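Local structure of dihydropteroate synthase (Mycobacterium smegmatis, 6OMZ) at residues G26-T31 with V48-A53; S100-H105 with G267-D272. The protein probably condenses para-aminobenzoate with 6-hydroxymethyl-7,8-dihydropterin diphosphate to form 7,8-dihydropteroate, a precursor of folates. The protein carries 1 engineered substitution. All blocks are in the same frame, centred on the assembly; numbering follows the deposited sequence.

Contact 1 (G26-T31 with V48-A53); sequences GVVNVT and VEHGLA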
ATOM      1  N   GLY A  26       7.339  -3.842   1.874  1.00 12.46           N
ATOM      2  CA  GLY A  26       6.963  -5.227   1.587  1.00 11.64           C
ATOM      3  C   GLY A  26       5.710  -5.662   2.343  1.00 13.36           C
ATOM      4  O   GLY A  26       5.542  -5.360   3.522  1.00 16.04           O
ATOM      5  N   VAL A  27       4.849  -6.405   1.651  1.00 11.86           N
ATOM      6  CA  VAL A  27       3.517  -6.753   2.152  1.00 12.11           C
ATOM      7  C   VAL A  27       3.562  -8.103   2.859  1.00 16.16           C
ATOM      8  O   VAL A  27       4.036  -9.093   2.294  1.00 12.33           O
ATOM      9  CB  VAL A  27       2.496  -6.795   1.002  1.00 13.37           C
ATOM     10  CG1 VAL A  27       1.132  -7.315   1.501  1.00 13.39           C
ATOM     11  CG2 VAL A  27       2.322  -5.430   0.393  1.00 12.05           C
ATOM     12  N   VAL A  28       3.034  -8.149   4.082  1.00 12.66           N
ATOM     13  CA  VAL A  28       2.772  -9.397   4.795  1.00 11.40           C
ATOM     14  C   VAL A  28       1.299  -9.374   5.187  1.00 15.23           C
ATOM     15  O   VAL A  28       0.901  -8.604   6.070  1.00 16.92           O
ATOM     16  CB  VAL A  28       3.666  -9.569   6.033  1.00 17.44           C
ATOM     17  CG1 VAL A  28       3.277 -10.829   6.819  1.00 14.20           C
ATOM     18  CG2 VAL A  28       5.145  -9.625   5.630  1.00 13.63           C
ATOM     19  N   ASN A  29       0.480 -10.182   4.520  1.00 11.66           N
ATOM     20  CA  ASN A  29      -0.915 -10.340   4.917  1.00 14.65           C
ATOM     21  C   ASN A  29      -1.032 -11.666   5.659  1.00 15.85           C
ATOM     22  O   ASN A  29      -0.807 -12.734   5.077  1.00 16.31           O
ATOM     23  CB  ASN A  29      -1.867 -10.278   3.725  1.00 15.15           C
ATOM     24  CG  ASN A  29      -3.319 -10.209   4.163  1.00 22.57           C
ATOM     25  OD1 ASN A  29      -3.869 -11.191   4.660  1.00 19.68           O
ATOM     26  ND2 ASN A  29      -3.939  -9.043   4.002  1.00 20.17           N
ATOM     27  N   VAL A  30      -1.346 -11.582   6.955  1.00 14.03           N
ATOM     28  CA  VAL A  30      -1.331 -12.754   7.823  1.00 19.65           C
ATOM     29  C   VAL A  30      -2.381 -13.748   7.379  1.00 18.07           C
ATOM     30  O   VAL A  30      -2.169 -14.965   7.435  1.00 19.56           O
ATOM     31  CB  VAL A  30      -1.551 -12.343   9.289  1.00 23.08           C
ATOM     32  CG1 VAL A  30      -1.467 -13.575  10.198  1.00 16.77           C
ATOM     33  CG2 VAL A  30      -0.530 -11.301   9.693  1.00 28.41           C
ATOM     34  N   THR A  31      -3.535 -13.246   6.939  1.00 17.08           N
ATOM     35  CA  THR A  31      -4.607 -14.130   6.511  1.00 19.87           C
ATOM     36  C   THR A  31      -4.224 -14.847   5.225  1.00 20.76           C
ATOM     37  O   THR A  31      -4.397 -16.069   5.102  1.00 23.36           O
ATOM     38  CB  THR A  31      -5.899 -13.332   6.336  1.00 26.73           C
ATOM     39  OG1 THR A  31      -6.373 -12.911   7.626  1.00 24.82           O
ATOM     40  CG2 THR A  31      -6.964 -14.178   5.660  1.00 24.34           C
ATOM     41  N   VAL A  48       5.627 -14.049  10.367  1.00 14.68           N
ATOM     42  CA  VAL A  48       6.821 -13.401  10.898  1.00 14.82           C
ATOM     43  C   VAL A  48       8.041 -13.743  10.048  1.00 20.30           C
ATOM     44  O   VAL A  48       8.839 -12.864   9.700  1.00 18.19           O
ATOM     45  CB  VAL A  48       7.028 -13.783  12.374  1.00 17.26           C
ATOM     46  CG1 VAL A  48       8.437 -13.420  12.825  1.00 17.79           C
ATOM     47  CG2 VAL A  48       5.978 -13.100  13.242  1.00 21.06           C
ATOM     48  N   GLU A  49       8.211 -15.026   9.705  1.00 16.31           N
ATOM     49  CA  GLU A  49       9.349 -15.393   8.864  1.00 21.13           C
ATOM     50  C   GLU A  49       9.253 -14.738   7.494  1.00 19.34           C
ATOM     51  O   GLU A  49      10.278 -14.401   6.889  1.00 18.71           O
ATOM     52  CB  GLU A  49       9.443 -16.914   8.718  1.00 23.62           C
ATOM     53  CG  GLU A  49       9.797 -17.644  10.012  1.00 35.62           C
ATOM     54  CD  GLU A  49      11.161 -17.256  10.572  1.00 51.61           C
ATOM     55  OE1 GLU A  49      12.055 -16.857   9.788  1.00 56.25           O
ATOM     56  OE2 GLU A  49      11.338 -17.355  11.807  1.00 54.99           O
ATOM     57  N   HIS A  50       8.031 -14.554   6.993  1.00 18.85           N
ATOM     58  CA  HIS A  50       7.833 -13.830   5.740  1.00 17.87           C
ATOM     59  C   HIS A  50       8.350 -12.396   5.853  1.00 19.26           C
ATOM     60  O   HIS A  50       9.134 -11.935   5.014  1.00 17.69           O
ATOM     61  CB  HIS A  50       6.348 -13.852   5.367  1.00 19.23           C
ATOM     62  CG  HIS A  50       6.054 -13.302   4.007  1.00 19.37           C
ATOM     63  ND1 HIS A  50       4.779 -12.990   3.593  1.00 18.89           N
ATOM     64  CD2 HIS A  50       6.868 -13.019   2.962  1.00 22.74           C
ATOM     65  CE1 HIS A  50       4.819 -12.533   2.355  1.00 21.04           C
ATOM     66  NE2 HIS A  50       6.074 -12.548   1.947  1.00 20.61           N
ATOM     67  N   GLY A  51       7.945 -11.692   6.908  1.00 13.77           N
ATOM     68  CA  GLY A  51       8.425 -10.334   7.123  1.00 18.28           C
ATOM     69  C   GLY A  51       9.932 -10.260   7.295  1.00 15.82           C
ATOM     70  O   GLY A  51      10.586  -9.378   6.735  1.00 14.25           O
ATOM     71  N   LEU A  52      10.506 -11.190   8.061  1.00 16.63           N
ATOM     72  CA  LEU A  52      11.963 -11.224   8.202  1.00 13.97           C
ATOM     73  C   LEU A  52      12.648 -11.418   6.854  1.00 20.06           C
ATOM     74  O   LEU A  52      13.708 -10.826   6.590  1.00 15.97           O
ATOM     75  CB  LEU A  52      12.364 -12.335   9.168  1.00 18.23           C
ATOM     76  CG  LEU A  52      11.961 -12.166  10.633  1.00 20.62           C
ATOM     77  CD1 LEU A  52      12.368 -13.397  11.419  1.00 19.71           C
ATOM     78  CD2 LEU A  52      12.620 -10.918  11.218  1.00 22.07           C
ATOM     79  N   ALA A  53      12.064 -12.256   5.990  1.00 16.18           N
ATOM     80  CA  ALA A  53      12.656 -12.510   4.680  1.00 18.65           C
ATOM     81  C   ALA A  53      12.573 -11.278   3.783  1.00 16.04           C
ATOM     82  O   ALA A  53      13.476 -11.028   2.972  1.00 14.34           O
ATOM     83  CB  ALA A  53      11.960 -13.693   4.012  1.00 23.47           C
TER
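In the TIM barrel of the pterin-binding enzymes each inner strand is backed by helices, and V28 meeting H50 and G51 is a worked example of that layering, with the first strand, 23-29, against helix 44-56, which comes after the short helix 30-35. The axes of strand 26-29 and helix 48-53 run almost exactly antiparallel, at 177°, and approach to 8.5 Å, as expected when a chain leaves a strand at one end of the barrel and returns along its outside. V28 turns its side chain outward to the helix. Its CG2, anti to the carbonyl carbon and beside the backbone N, lies against the helix backbone, 3.7 Å from G51 CA. Because G51 has no side chain, the methyl settles directly on the main chain.

The same CG2 lies over one face of the H50 imidazole, 4.2 Å from the ring centroid and 24° off the ring normal, a CH-pi contact displaced toward the rim. H50 reaches this place because its CG stands anti to the backbone N (chi1 -172°), which carries the ring from the helix toward the strand, where it slides past V28 in the opposite direction. At the end of the ring remote from the helix, CE1 comes within 3.5 Å of V27 O, approaching obliquely. D33 OD2 is hydrogen-bonded to H50 ND1, which helps fix the rotation of the ring.

V27 faces the other way, into the barrel, where its side chain is about 4 Å from the bound pterin-6-yl-methyl-monophosphate. Around the contact, A47 and L54 of helix 44-56 and I62 of strand 61-65 also pack on V28, while V48 points away from the strand, and its side chain rests on V88, E91 and L92 of helix 78-93.

Contact 2 (S100-H105 with G267-D272); sequences SIDTMH and GVRVHD. With PMM (pterin-6-yl-methyl-monophosphate), chain D.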
ATOM      1  N   SER A 100       4.013  -0.886   9.114  1.00 15.48           N
ATOM      2  CA  SER A 100       2.735  -0.226   8.895  1.00 15.31           C
ATOM      3  C   SER A 100       1.616  -1.245   9.050  1.00 14.32           C
ATOM      4  O   SER A 100       1.776  -2.414   8.674  1.00 14.67           O
ATOM      5  CB  SER A 100       2.669   0.438   7.519  1.00 14.49           C
ATOM      6  OG  SER A 100       2.887  -0.485   6.481  1.00 22.61           O
ATOM      7  N   ILE A 101       0.496  -0.804   9.624  1.00 11.27           N
ATOM      8  CA  ILE A 101      -0.716  -1.612   9.743  1.00 10.90           C
ATOM      9  C   ILE A 101      -1.677  -1.222   8.617  1.00 13.36           C
ATOM     10  O   ILE A 101      -2.095  -0.061   8.511  1.00 13.83           O
ATOM     11  CB  ILE A 101      -1.379  -1.450  11.124  1.00 10.49           C
ATOM     12  CG1 ILE A 101      -2.761  -2.144  11.161  1.00 10.28           C
ATOM     13  CG2 ILE A 101      -1.512   0.032  11.526  1.00 11.92           C
ATOM     14  CD1 ILE A 101      -2.682  -3.697  11.095  1.00 11.61           C
ATOM     15  N   ASP A 102      -2.018  -2.190   7.766  1.00 11.14           N
ATOM     16  CA  ASP A 102      -2.945  -2.000   6.649  1.00 13.10           C
ATOM     17  C   ASP A 102      -4.341  -2.302   7.186  1.00 13.46           C
ATOM     18  O   ASP A 102      -4.771  -3.455   7.244  1.00 12.85           O
ATOM     19  CB  ASP A 102      -2.557  -2.914   5.487  1.00 14.43           C
ATOM     20  CG  ASP A 102      -3.408  -2.707   4.239  1.00 24.81           C
ATOM     21  OD1 ASP A 102      -4.518  -2.126   4.308  1.00 25.82           O
ATOM     22  OD2 ASP A 102      -2.946  -3.138   3.162  1.00 26.73           O
ATOM     23  N   THR A 103      -5.050  -1.258   7.623  1.00 12.71           N
ATOM     24  CA  THR A 103      -6.407  -1.434   8.131  1.00 13.77           C
ATOM     25  C   THR A 103      -7.202  -0.160   7.876  1.00 13.01           C
ATOM     26  O   THR A 103      -6.644   0.945   7.826  1.00 14.67           O
ATOM     27  CB  THR A 103      -6.431  -1.795   9.640  1.00 14.26           C
ATOM     28  OG1 THR A 103      -7.765  -2.163  10.046  1.00 13.44           O
ATOM     29  CG2 THR A 103      -5.999  -0.600  10.490  1.00 14.81           C
ATOM     30  N   MET A 104      -8.515  -0.337   7.680  1.00 14.26           N
ATOM     31  CA  MET A 104      -9.487   0.746   7.623  1.00 17.90           C
ATOM     32  C   MET A 104     -10.176   0.990   8.955  1.00 17.28           C
ATOM     33  O   MET A 104     -11.021   1.888   9.041  1.00 19.71           O
ATOM     34  CB  MET A 104     -10.603   0.453   6.606  1.00 22.80           C
ATOM     35  CG  MET A 104     -10.200   0.020   5.228  1.00 28.78           C
ATOM     36  SD  MET A 104     -11.711  -0.314   4.271  1.00 28.61           S
ATOM     37  CE  MET A 104     -12.348  -1.784   5.065  1.00 32.10           C
ATOM     38  N   HIS A 105      -9.889   0.186   9.972  1.00 15.74           N
ATOM     39  CA  HIS A 105     -10.682   0.170  11.194  1.00 20.59           C
ATOM     40  C   HIS A 105      -9.873   0.775  12.333  1.00 16.60           C
ATOM     41  O   HIS A 105      -8.757   0.324  12.611  1.00 14.69           O
ATOM     42  CB  HIS A 105     -11.116  -1.260  11.507  1.00 17.24           C
ATOM     43  CG  HIS A 105     -11.870  -1.898  10.382  1.00 21.60           C
ATOM     44  ND1 HIS A 105     -11.490  -3.093   9.807  1.00 17.46           N
ATOM     45  CD2 HIS A 105     -12.972  -1.490   9.708  1.00 23.39           C
ATOM     46  CE1 HIS A 105     -12.338  -3.403   8.840  1.00 18.36           C
ATOM     47  NE2 HIS A 105     -13.245  -2.445   8.757  1.00 21.76           N
ATOM     48  N   GLY A 267       7.539   6.138  -1.791  1.00 12.88           N
ATOM     49  CA  GLY A 267       7.611   4.708  -1.561  1.00 13.44           C
ATOM     50  C   GLY A 267       6.868   3.909  -2.610  1.00 12.42           C
ATOM     51  O   GLY A 267       6.082   4.445  -3.400  1.00 13.77           O
ATOM     52  N   VAL A 268       7.129   2.597  -2.596  1.00 11.94           N
ATOM     53  CA  VAL A 268       6.403   1.620  -3.407  1.00  7.58           C
ATOM     54  C   VAL A 268       5.983   0.472  -2.497  1.00  8.84           C
ATOM     55  O   VAL A 268       6.778   0.005  -1.678  1.00 12.62           O
ATOM     56  CB  VAL A 268       7.255   1.092  -4.589  1.00 13.78           C
ATOM     57  CG1 VAL A 268       7.546   2.200  -5.593  1.00 15.45           C
ATOM     58  CG2 VAL A 268       8.593   0.474  -4.098  1.00 14.17           C
ATOM     59  N   ARG A 269       4.736   0.007  -2.652  1.00  7.75           N
ATOM     60  CA  ARG A 269       4.206  -1.120  -1.883  1.00  8.87           C
ATOM     61  C   ARG A 269       4.204  -2.352  -2.785  1.00 12.27           C
ATOM     62  O   ARG A 269       3.539  -2.351  -3.829  1.00  9.05           O
ATOM     63  CB  ARG A 269       2.792  -0.803  -1.366  1.00  9.88           C
ATOM     64  CG  ARG A 269       2.177  -1.885  -0.465  1.00 10.69           C
ATOM     65  CD  ARG A 269       0.733  -1.502  -0.063  1.00 12.06           C
ATOM     66  NE  ARG A 269       0.097  -2.530   0.751  1.00 12.37           N
ATOM     67  CZ  ARG A 269      -0.540  -3.595   0.261  1.00 13.87           C
ATOM     68  NH1 ARG A 269      -0.621  -3.786  -1.049  1.00 10.93           N
ATOM     69  NH2 ARG A 269      -1.099  -4.471   1.083  1.00 12.99           N
ATOM     70  N   VAL A 270       4.973  -3.388  -2.406  1.00 11.53           N
ATOM     71  CA  VAL A 270       5.190  -4.540  -3.279  1.00 12.01           C
ATOM     72  C   VAL A 270       5.132  -5.846  -2.493  1.00 14.10           C
ATOM     73  O   VAL A 270       5.439  -5.907  -1.300  1.00 12.25           O
ATOM     74  CB  VAL A 270       6.544  -4.461  -4.036  1.00 10.60           C
ATOM     75  CG1 VAL A 270       6.619  -3.181  -4.910  1.00  9.30           C
ATOM     76  CG2 VAL A 270       7.716  -4.509  -3.046  1.00 13.86           C
ATOM     77  N   HIS A 271       4.755  -6.910  -3.194  1.00 13.62           N
ATOM     78  CA  HIS A 271       4.862  -8.248  -2.626  1.00 11.06           C
ATOM     79  C   HIS A 271       6.256  -8.825  -2.841  1.00 13.64           C
ATOM     80  O   HIS A 271       6.836  -9.431  -1.929  1.00 14.54           O
ATOM     81  CB  HIS A 271       3.807  -9.162  -3.257  1.00 13.77           C
ATOM     82  CG  HIS A 271       2.400  -8.723  -2.992  1.00 15.07           C
ATOM     83  ND1 HIS A 271       1.685  -9.154  -1.897  1.00 18.41           N
ATOM     84  CD2 HIS A 271       1.582  -7.885  -3.675  1.00 19.67           C
ATOM     85  CE1 HIS A 271       0.479  -8.609  -1.922  1.00 21.30           C
ATOM     86  NE2 HIS A 271       0.392  -7.833  -2.987  1.00 14.93           N
ATOM     87  N   ASP A 272       6.792  -8.681  -4.054  1.00 13.65           N
ATOM     88  CA  ASP A 272       8.094  -9.257  -4.410  1.00 12.43           C
ATOM     89  C   ASP A 272       9.137  -8.185  -4.149  1.00 16.77           C
ATOM     90  O   ASP A 272       9.485  -7.390  -5.027  1.00 16.42           O
ATOM     91  CB  ASP A 272       8.115  -9.727  -5.862  1.00 14.27           C
ATOM     92  CG  ASP A 272       9.338 -10.582  -6.198  1.00 21.51           C
ATOM     93  OD1 ASP A 272      10.375 -10.479  -5.505  1.00 16.38           O
ATOM     94  OD2 ASP A 272       9.252 -11.364  -7.174  1.00 20.11           O
TER
HETATM   95  N5  PMM D 303      -3.390  -2.285  -2.260  1.00 14.18           N
HETATM   96  C6  PMM D 303      -3.907  -3.252  -1.478  1.00 14.78           C
HETATM   97  C7  PMM D 303      -3.875  -3.137  -0.099  1.00 15.40           C
HETATM   98  N8  PMM D 303      -3.377  -2.085   0.561  1.00 13.64           N
HETATM   99  N1  PMM D 303      -2.436  -0.024   0.463  1.00 12.58           N
HETATM  100  C2  PMM D 303      -1.974   1.004  -0.243  1.00 13.20           C
HETATM  101  N2  PMM D 303      -1.566   2.109   0.388  1.00 13.00           N
HETATM  102  N3  PMM D 303      -1.916   1.007  -1.608  1.00 12.60           N
HETATM  103  C4  PMM D 303      -2.333  -0.028  -2.418  1.00 12.74           C
HETATM  104  O4  PMM D 303      -2.226   0.043  -3.639  1.00 13.87           O
HETATM  105  C4A PMM D 303      -2.877  -1.187  -1.681  1.00 13.31           C
HETATM  106  C8A PMM D 303      -2.893  -1.121  -0.233  1.00 10.53           C
HETATM  107  C9  PMM D 303      -4.610  -4.382  -2.172  1.00 16.08           C
HETATM  108  O10 PMM D 303      -3.640  -5.203  -2.875  1.00 23.78           O
HETATM  109  PA  PMM D 303      -2.886  -6.539  -2.321  1.00 19.05           P
HETATM  110  O1P PMM D 303      -1.966  -6.942  -3.415  1.00 21.55           O
HETATM  111  O2P PMM D 303      -2.127  -6.190  -1.040  1.00 16.53           O
HETATM  112  O3P PMM D 303      -3.940  -7.594  -2.013  1.00 20.79           O
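D102 and R269 meet across the mouth of the TIM barrel, from the ends of strands that are not neighbours in the sheet, and close part of the pocket holding pterin-6-yl-methyl-monophosphate. The direct ionic link is a salt bridge, D102 OD2 to R269 NH2 at 3.1 Å. Carboxylate and guanidinium cross nearly at right angles, their planes 85° apart, so the carboxylate does not pair edge-on through two parallel bonds. D63 OD2 forms a second salt bridge at R269 NE.

The pterin lies over one face of the R269 guanidinium, its N8 3.2 Å above the plane and over the centre. D102 OD2 also comes to 2.8 Å from N8 of the ligand. R269 runs extended from CG to NE, carrying the flat group along the ring system to the phosphate.

Hydrogen bonds then grip that phosphate. Both NH1 and NH2 of R269 donate to O2P, at 2.8 and 2.9 Å, a fork that places the phosphorus at the guanidinium edge. H271 adds a bond from the edge of its imidazole, NE2 to O1P at 2.6 Å, with an N-H...O angle of 157°.

In the fold
Together the two contacts illustrate how a barrel separates structural packing from ligand binding. Contact 1 lies in the buried layer between strand and outer helix, its centre about 14 Å from that of the chain, and is largely apolar; contact 2 is partly buried, its centre about 3 Å from the chain centre, and is built from charges and a bound phosphate. The centres of contact 1 and contact 2 are about 11 Å apart. Neighbouring strands 23-29 and 267-270 join them: V27 N probably hydrogen-bonds to V270 O (3.1 Å). V27 belongs to both environments, since its CG2 packs 3.4 Å from R269 CZ and its CG1 reaches H271, while its carbonyl oxygen lies beside H50.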